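Local coordinates for glutathione s-transferase protein (Ralstonia solanacearum, PDB 3TOU), which binds glutathione and probably acts as a glutathione transferase, joining the thiol of that tripeptide to electrophilic substrates, at residues Arg87-Val90 with Glu91-Trp95; Ala186-Tyr189 with Thr190-Lys194. All coordinates share one frame; numbering follows the deposited sequence.

Contact 1 (Arg87-Val90 with Glu91-Trp95); sequences RERV and EVRCW
The carbonyl oxygen of R89 receives the amide of R93, N to O 2.9 Å with an N-H...O angle of 166°, and E88 O takes V92 N at the same length; E91 N to R87 O, C94 N to V90 O and W95 N to E91 O continue the i to i+4 series, which establishes regular alpha-helix through R87-W95. On one flank R87 and E91, one turn apart, form a salt bridge, R87 NE to E91 OE2 3.1 Å. The oxygen stands well out of the guanidinium plane and no N-H is aimed at it, so the attraction is one of charge. R93 CG lies beside its own backbone N (chi1 -39°), which brings it to 3.0 Å from R89 O. R89 and R93 run alongside each other in the same direction, CG of R89 4.1 Å from CD of R93, with their guanidinium planes 86° apart. Their like charges are probably offset by E70 of the second subunit, which makes a salt bridge with R93 NE and a long, weak ion pair with R89. The arrangement is that of the first helix of the all-helical GST C-terminal domain, whose side bearing R89 and R93 meets the second subunit across the dimer interface.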
ATOM      1  N   ARG A  87     -20.769  -2.480  -2.792  1.00 34.05           N
ATOM      2  CA  ARG A  87     -20.272  -1.256  -3.431  1.00 35.76           C
ATOM      3  C   ARG A  87     -19.592  -0.289  -2.444  1.00 35.07           C
ATOM      4  O   ARG A  87     -18.560   0.304  -2.767  1.00 31.30           O
ATOM      5  CB  ARG A  87     -21.440  -0.565  -4.150  1.00 40.94           C
ATOM      6  CG  ARG A  87     -21.089   0.635  -5.010  1.00 49.65           C
ATOM      7  CD  ARG A  87     -22.307   1.542  -5.180  1.00 60.99           C
ATOM      8  NE  ARG A  87     -22.097   2.574  -6.194  1.00 69.73           N
ATOM      9  CZ  ARG A  87     -22.954   3.556  -6.466  1.00 74.43           C
ATOM     10  NH1 ARG A  87     -22.668   4.443  -7.411  1.00 73.86           N
ATOM     11  NH2 ARG A  87     -24.096   3.660  -5.796  1.00 76.61           N
ATOM     12  N   GLU A  88     -20.160  -0.160  -1.242  1.00 29.25           N
ATOM     13  CA  GLU A  88     -19.641   0.771  -0.223  1.00 26.51           C
ATOM     14  C   GLU A  88     -18.276   0.336   0.269  1.00 26.05           C
ATOM     15  O   GLU A  88     -17.397   1.169   0.519  1.00 20.76           O
ATOM     16  CB  GLU A  88     -20.595   0.895   0.975  1.00 27.99           C
ATOM     17  CG  GLU A  88     -22.010   1.337   0.623  1.00 44.47           C
ATOM     18  CD  GLU A  88     -22.886   0.175   0.178  1.00 55.49           C
ATOM     19  OE1 GLU A  88     -22.565  -0.981   0.535  1.00 53.35           O
ATOM     20  OE2 GLU A  88     -23.887   0.414  -0.531  1.00 64.27           O
ATOM     21  N   ARG A  89     -18.069  -0.976   0.411  1.00 23.23           N
ATOM     22  CA  ARG A  89     -16.785  -1.453   0.837  1.00 22.44           C
ATOM     23  C   ARG A  89     -15.720  -1.150  -0.200  1.00 24.20           C
ATOM     24  O   ARG A  89     -14.723  -0.593   0.116  1.00 22.28           O
ATOM     25  CB  ARG A  89     -16.747  -2.952   1.033  1.00 22.93           C
ATOM     26  CG  ARG A  89     -15.531  -3.402   1.707  1.00 21.65           C
ATOM     27  CD  ARG A  89     -14.906  -4.699   1.358  1.00 31.85           C
ATOM     28  NE  ARG A  89     -15.213  -5.730   2.272  1.00 28.79           N
ATOM     29  CZ  ARG A  89     -15.089  -5.686   3.596  1.00 43.01           C
ATOM     30  NH1 ARG A  89     -14.589  -4.678   4.175  1.00 30.02           N
ATOM     31  NH2 ARG A  89     -15.465  -6.696   4.336  1.00 43.75           N
ATOM     32  N   VAL A  90     -15.988  -1.485  -1.442  1.00 21.52           N
ATOM     33  CA  VAL A  90     -14.965  -1.221  -2.470  1.00 25.19           C
ATOM     34  C   VAL A  90     -14.631   0.276  -2.557  1.00 21.29           C
ATOM     35  O   VAL A  90     -13.459   0.636  -2.677  1.00 20.18           O
ATOM     36  CB  VAL A  90     -15.281  -1.869  -3.868  1.00 29.20           C
ATOM     37  CG1 VAL A  90     -16.445  -1.193  -4.576  1.00 32.49           C
ATOM     38  CG2 VAL A  90     -14.045  -1.817  -4.764  1.00 18.07           C
ATOM     39  N   GLU A  91     -15.652   1.128  -2.437  1.00 18.81           N
ATOM     40  CA  GLU A  91     -15.476   2.571  -2.430  1.00 21.16           C
ATOM     41  C   GLU A  91     -14.569   3.000  -1.277  1.00 12.52           C
ATOM     42  O   GLU A  91     -13.638   3.783  -1.487  1.00 12.94           O
ATOM     43  CB  GLU A  91     -16.827   3.289  -2.359  1.00 24.23           C
ATOM     44  CG  GLU A  91     -17.518   3.428  -3.728  1.00 34.06           C
ATOM     45  CD  GLU A  91     -19.031   3.597  -3.643  1.00 42.32           C
ATOM     46  OE1 GLU A  91     -19.580   3.640  -2.518  1.00 38.78           O
ATOM     47  OE2 GLU A  91     -19.670   3.683  -4.715  1.00 44.10           O
ATOM     48  N   VAL A  92     -14.834   2.486  -0.077  1.00 12.58           N
ATOM     49  CA  VAL A  92     -13.994   2.814   1.097  1.00 11.26           C
ATOM     50  C   VAL A  92     -12.536   2.339   0.909  1.00 14.82           C
ATOM     51  O   VAL A  92     -11.606   3.092   1.227  1.00 12.77           O
ATOM     52  CB  VAL A  92     -14.631   2.321   2.429  1.00 12.93           C
ATOM     53  CG1 VAL A  92     -13.634   2.379   3.600  1.00 15.66           C
ATOM     54  CG2 VAL A  92     -15.837   3.186   2.764  1.00 13.06           C
ATOM     55  N   ARG A  93     -12.348   1.137   0.343  1.00 10.24           N
ATOM     56  CA  ARG A  93     -10.993   0.629   0.067  1.00 11.27           C
ATOM     57  C   ARG A  93     -10.274   1.512  -0.971  1.00 11.58           C
ATOM     58  O   ARG A  93      -9.081   1.816  -0.835  1.00 11.32           O
ATOM     59  CB  ARG A  93     -11.009  -0.825  -0.441  1.00 17.02           C
ATOM     60  CG  ARG A  93     -12.004  -1.799   0.194  1.00 29.36           C
ATOM     61  CD  ARG A  93     -11.614  -2.261   1.565  1.00 26.54           C
ATOM     62  NE  ARG A  93     -10.323  -2.943   1.556  1.00 22.31           N
ATOM     63  CZ  ARG A  93      -9.562  -3.108   2.632  1.00 34.93           C
ATOM     64  NH1 ARG A  93      -9.953  -2.652   3.815  1.00 29.01           N
ATOM     65  NH2 ARG A  93      -8.400  -3.721   2.519  1.00 36.56           N
ATOM     66  N   CYS A  94     -11.011   1.932  -1.996  1.00 12.78           N
ATOM     67  CA  CYS A  94     -10.429   2.789  -3.036  1.00 11.96           C
ATOM     68  C   CYS A  94     -10.065   4.171  -2.449  1.00 15.12           C
ATOM     69  O   CYS A  94      -9.007   4.716  -2.763  1.00 11.54           O
ATOM     70  CB  CYS A  94     -11.371   2.903  -4.233  1.00 13.66           C
ATOM     71  SG  CYS A  94     -10.678   3.842  -5.612  1.00 16.01           S
ATOM     72  N   TRP A  95     -10.922   4.724  -1.584  1.00 10.87           N
ATOM     73  CA  TRP A  95     -10.591   5.993  -0.919  1.00 10.78           C
ATOM     74  C   TRP A  95      -9.315   5.856  -0.106  1.00  9.21           C
ATOM     75  O   TRP A  95      -8.465   6.753  -0.111  1.00 10.37           O
ATOM     76  CB  TRP A  95     -11.708   6.428   0.027  1.00 12.24           C
ATOM     77  CG  TRP A  95     -12.796   7.274  -0.569  1.00 13.31           C
ATOM     78  CD1 TRP A  95     -14.065   6.864  -0.906  1.00 14.84           C
ATOM     79  CD2 TRP A  95     -12.744   8.680  -0.845  1.00 14.36           C
ATOM     80  NE1 TRP A  95     -14.792   7.926  -1.398  1.00 18.27           N
ATOM     81  CE2 TRP A  95     -14.010   9.053  -1.367  1.00 17.87           C
ATOM     82  CE3 TRP A  95     -11.750   9.659  -0.721  1.00 13.25           C
ATOM     83  CZ2 TRP A  95     -14.304  10.366  -1.761  1.00 15.69           C
ATOM     84  CZ3 TRP A  95     -12.039  10.967  -1.108  1.00 14.48           C
ATOM     85  CH2 TRP A  95     -13.311  11.309  -1.617  1.00 16.35           C
TER

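Contact 2 (Ala186-Tyr189 with Thr190-Lys194); sequences AAFY and TRIEK
Y189 and E193 meet one turn apart on helix 183-193, part of the all-helical C-terminal domain of the GST fold. E193 CB lies over one face of the tyrosine ring, 4.0 Å from its centroid and 19° off the normal, which meets the geometry of a CH-pi contact. The glutamate's CG sits between its backbone N and carbonyl carbon (chi1 75°), a torsion that turns the side chain back along the helix, bringing OE1 to 3.4 Å from Y189 CE2. Ring and carboxylate planes are inclined by 46°, so the two flat groups do not stack. The buried side is the apolar one, where I192 packs tightly against both aromatic residues, with CD1 beside F188 CZ and CG2 beside Y189 CD1, each pair 3.9 Å apart. F188 and I192 point the same way, whereas I192 crosses Y189 nearly at a right angle. Beyond them F188 packs on V162 and Y189 on A167, both on helix 157-172.

The more exposed flank carries T190 and R191 and is built differently. R191 is bent at chi3, which folds its guanidinium back over the preceding turn: F188 CA lies over one face, and A187 CB is 3.7 Å from NH1. NH2 approaches the edge of the F188 ring near its plane, and its hydrogen bond to T148 O gives the charged end a polar partner. At the exposed end of the segment, K194 NZ donates to R191 O, 3.1 Å away, in the carbonyl plane and on a lone pair.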
ATOM      1  N   ALA A 186     -11.053  21.784   2.735  1.00 16.46           N
ATOM      2  CA  ALA A 186     -10.796  22.660   3.873  1.00 14.37           C
ATOM      3  C   ALA A 186     -11.842  22.464   4.965  1.00 15.14           C
ATOM      4  O   ALA A 186     -11.495  22.323   6.136  1.00 18.25           O
ATOM      5  CB  ALA A 186     -10.731  24.144   3.431  1.00 17.09           C
ATOM      6  N   ALA A 187     -13.112  22.446   4.565  1.00 17.60           N
ATOM      7  CA  ALA A 187     -14.241  22.240   5.468  1.00 20.49           C
ATOM      8  C   ALA A 187     -14.219  20.843   6.088  1.00 21.35           C
ATOM      9  O   ALA A 187     -14.441  20.688   7.296  1.00 17.48           O
ATOM     10  CB  ALA A 187     -15.558  22.471   4.733  1.00 22.26           C
ATOM     11  N   PHE A 188     -13.940  19.838   5.253  1.00 17.49           N
ATOM     12  CA  PHE A 188     -13.817  18.456   5.710  1.00 16.85           C
ATOM     13  C   PHE A 188     -12.778  18.339   6.822  1.00 17.06           C
ATOM     14  O   PHE A 188     -13.022  17.698   7.863  1.00 17.74           O
ATOM     15  CB  PHE A 188     -13.426  17.545   4.542  1.00 17.46           C
ATOM     16  CG  PHE A 188     -13.052  16.146   4.959  1.00 18.78           C
ATOM     17  CD1 PHE A 188     -14.035  15.166   5.123  1.00 19.75           C
ATOM     18  CD2 PHE A 188     -11.711  15.811   5.196  1.00 18.22           C
ATOM     19  CE1 PHE A 188     -13.686  13.868   5.513  1.00 22.85           C
ATOM     20  CE2 PHE A 188     -11.353  14.515   5.607  1.00 13.15           C
ATOM     21  CZ  PHE A 188     -12.344  13.547   5.754  1.00 16.51           C
ATOM     22  N   TYR A 189     -11.619  18.945   6.595  1.00 15.85           N
ATOM     23  CA  TYR A 189     -10.521  18.814   7.531  1.00 16.00           C
ATOM     24  C   TYR A 189     -10.811  19.538   8.841  1.00 19.08           C
ATOM     25  O   TYR A 189     -10.489  19.022   9.905  1.00 19.23           O
ATOM     26  CB  TYR A 189      -9.208  19.279   6.915  1.00 16.78           C
ATOM     27  CG  TYR A 189      -8.043  19.024   7.825  1.00 17.56           C
ATOM     28  CD1 TYR A 189      -7.605  17.721   8.068  1.00 18.21           C
ATOM     29  CD2 TYR A 189      -7.395  20.081   8.474  1.00 17.63           C
ATOM     30  CE1 TYR A 189      -6.536  17.477   8.917  1.00 20.71           C
ATOM     31  CE2 TYR A 189      -6.331  19.849   9.339  1.00 19.06           C
ATOM     32  CZ  TYR A 189      -5.897  18.543   9.541  1.00 21.36           C
ATOM     33  OH  TYR A 189      -4.856  18.292  10.385  1.00 18.96           O
ATOM     34  N   THR A 190     -11.453  20.708   8.759  1.00 19.42           N
ATOM     35  CA  THR A 190     -11.911  21.431   9.954  1.00 19.43           C
ATOM     36  C   THR A 190     -12.807  20.537  10.831  1.00 20.77           C
ATOM     37  O   THR A 190     -12.688  20.545  12.061  1.00 21.77           O
ATOM     38  CB  THR A 190     -12.627  22.768   9.541  1.00 24.00           C
ATOM     39  OG1 THR A 190     -11.659  23.667   8.981  1.00 26.58           O
ATOM     40  CG2 THR A 190     -13.311  23.452  10.730  1.00 30.44           C
ATOM     41  N   ARG A 191     -13.669  19.744  10.193  1.00 17.47           N
ATOM     42  CA  ARG A 191     -14.549  18.814  10.916  1.00 18.61           C
ATOM     43  C   ARG A 191     -13.811  17.616  11.522  1.00 22.80           C
ATOM     44  O   ARG A 191     -14.149  17.176  12.625  1.00 28.08           O
ATOM     45  CB  ARG A 191     -15.660  18.294  10.013  1.00 19.24           C
ATOM     46  CG  ARG A 191     -16.662  19.355   9.544  1.00 19.09           C
ATOM     47  CD  ARG A 191     -17.895  18.715   8.906  1.00 22.03           C
ATOM     48  NE  ARG A 191     -17.623  17.914   7.705  1.00 23.39           N
ATOM     49  CZ  ARG A 191     -17.482  18.403   6.469  1.00 26.62           C
ATOM     50  NH1 ARG A 191     -17.554  19.708   6.249  1.00 20.96           N
ATOM     51  NH2 ARG A 191     -17.252  17.586   5.441  1.00 19.62           N
ATOM     52  N   ILE A 192     -12.827  17.076  10.805  1.00 14.89           N
ATOM     53  CA  ILE A 192     -12.155  15.861  11.287  1.00 16.67           C
ATOM     54  C   ILE A 192     -11.021  16.135  12.276  1.00 13.69           C
ATOM     55  O   ILE A 192     -10.774  15.319  13.160  1.00 17.41           O
ATOM     56  CB  ILE A 192     -11.709  14.923  10.116  1.00 18.41           C
ATOM     57  CG1 ILE A 192     -11.753  13.452  10.575  1.00 20.12           C
ATOM     58  CG2 ILE A 192     -10.350  15.342   9.537  1.00 14.97           C
ATOM     59  CD1 ILE A 192     -11.561  12.445   9.464  1.00 22.14           C
ATOM     60  N   GLU A 193     -10.357  17.291  12.153  1.00 17.08           N
ATOM     61  CA  GLU A 193      -9.175  17.593  12.977  1.00 20.97           C
ATOM     62  C   GLU A 193      -9.497  17.752  14.464  1.00 20.19           C
ATOM     63  O   GLU A 193      -8.623  17.563  15.300  1.00 21.78           O
ATOM     64  CB  GLU A 193      -8.411  18.821  12.458  1.00 23.42           C
ATOM     65  CG  GLU A 193      -9.065  20.178  12.756  1.00 22.36           C
ATOM     66  CD  GLU A 193      -8.266  21.348  12.199  1.00 30.90           C
ATOM     67  OE1 GLU A 193      -7.024  21.356  12.333  1.00 30.12           O
ATOM     68  OE2 GLU A 193      -8.890  22.269  11.635  1.00 35.17           O
ATOM     69  N   LYS A 194     -10.755  18.061  14.771  1.00 21.71           N
ATOM     70  CA  LYS A 194     -11.200  18.264  16.146  1.00 23.57           C
ATOM     71  C   LYS A 194     -11.575  16.961  16.860  1.00 22.30           C
ATOM     72  O   LYS A 194     -11.861  16.978  18.061  1.00 21.46           O
ATOM     73  CB  LYS A 194     -12.367  19.258  16.194  1.00 25.96           C
ATOM     74  CG  LYS A 194     -13.601  18.805  15.438  1.00 32.29           C
ATOM     75  CD  LYS A 194     -14.746  19.824  15.543  1.00 43.17           C
ATOM     76  CE  LYS A 194     -15.837  19.557  14.503  1.00 44.40           C
ATOM     77  NZ  LYS A 194     -16.398  18.171  14.588  1.00 46.73           N
TER

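Overall arrangement
Contact 1 comes first along the chain, on helix 86-114, and contact 2 follows on helix 183-193; both belong to the helical C-terminal domain of the GST fold. Their centres are about 21 Å apart and their nearest atoms about 7 Å, so they do not touch. Helix 157-172 bridges them: W95 and F188 both pack on V162. The two contacts therefore sample different surroundings of one helical bundle. One side of contact 1 faces the second subunit, and its R93 side chain is about 11 Å from a bound glutathione. Contact 2 touches no other chain of the assembly and lies away from the glutathione site; its aromatic side packs on helices 157-172 and 178-181 of its own subunit.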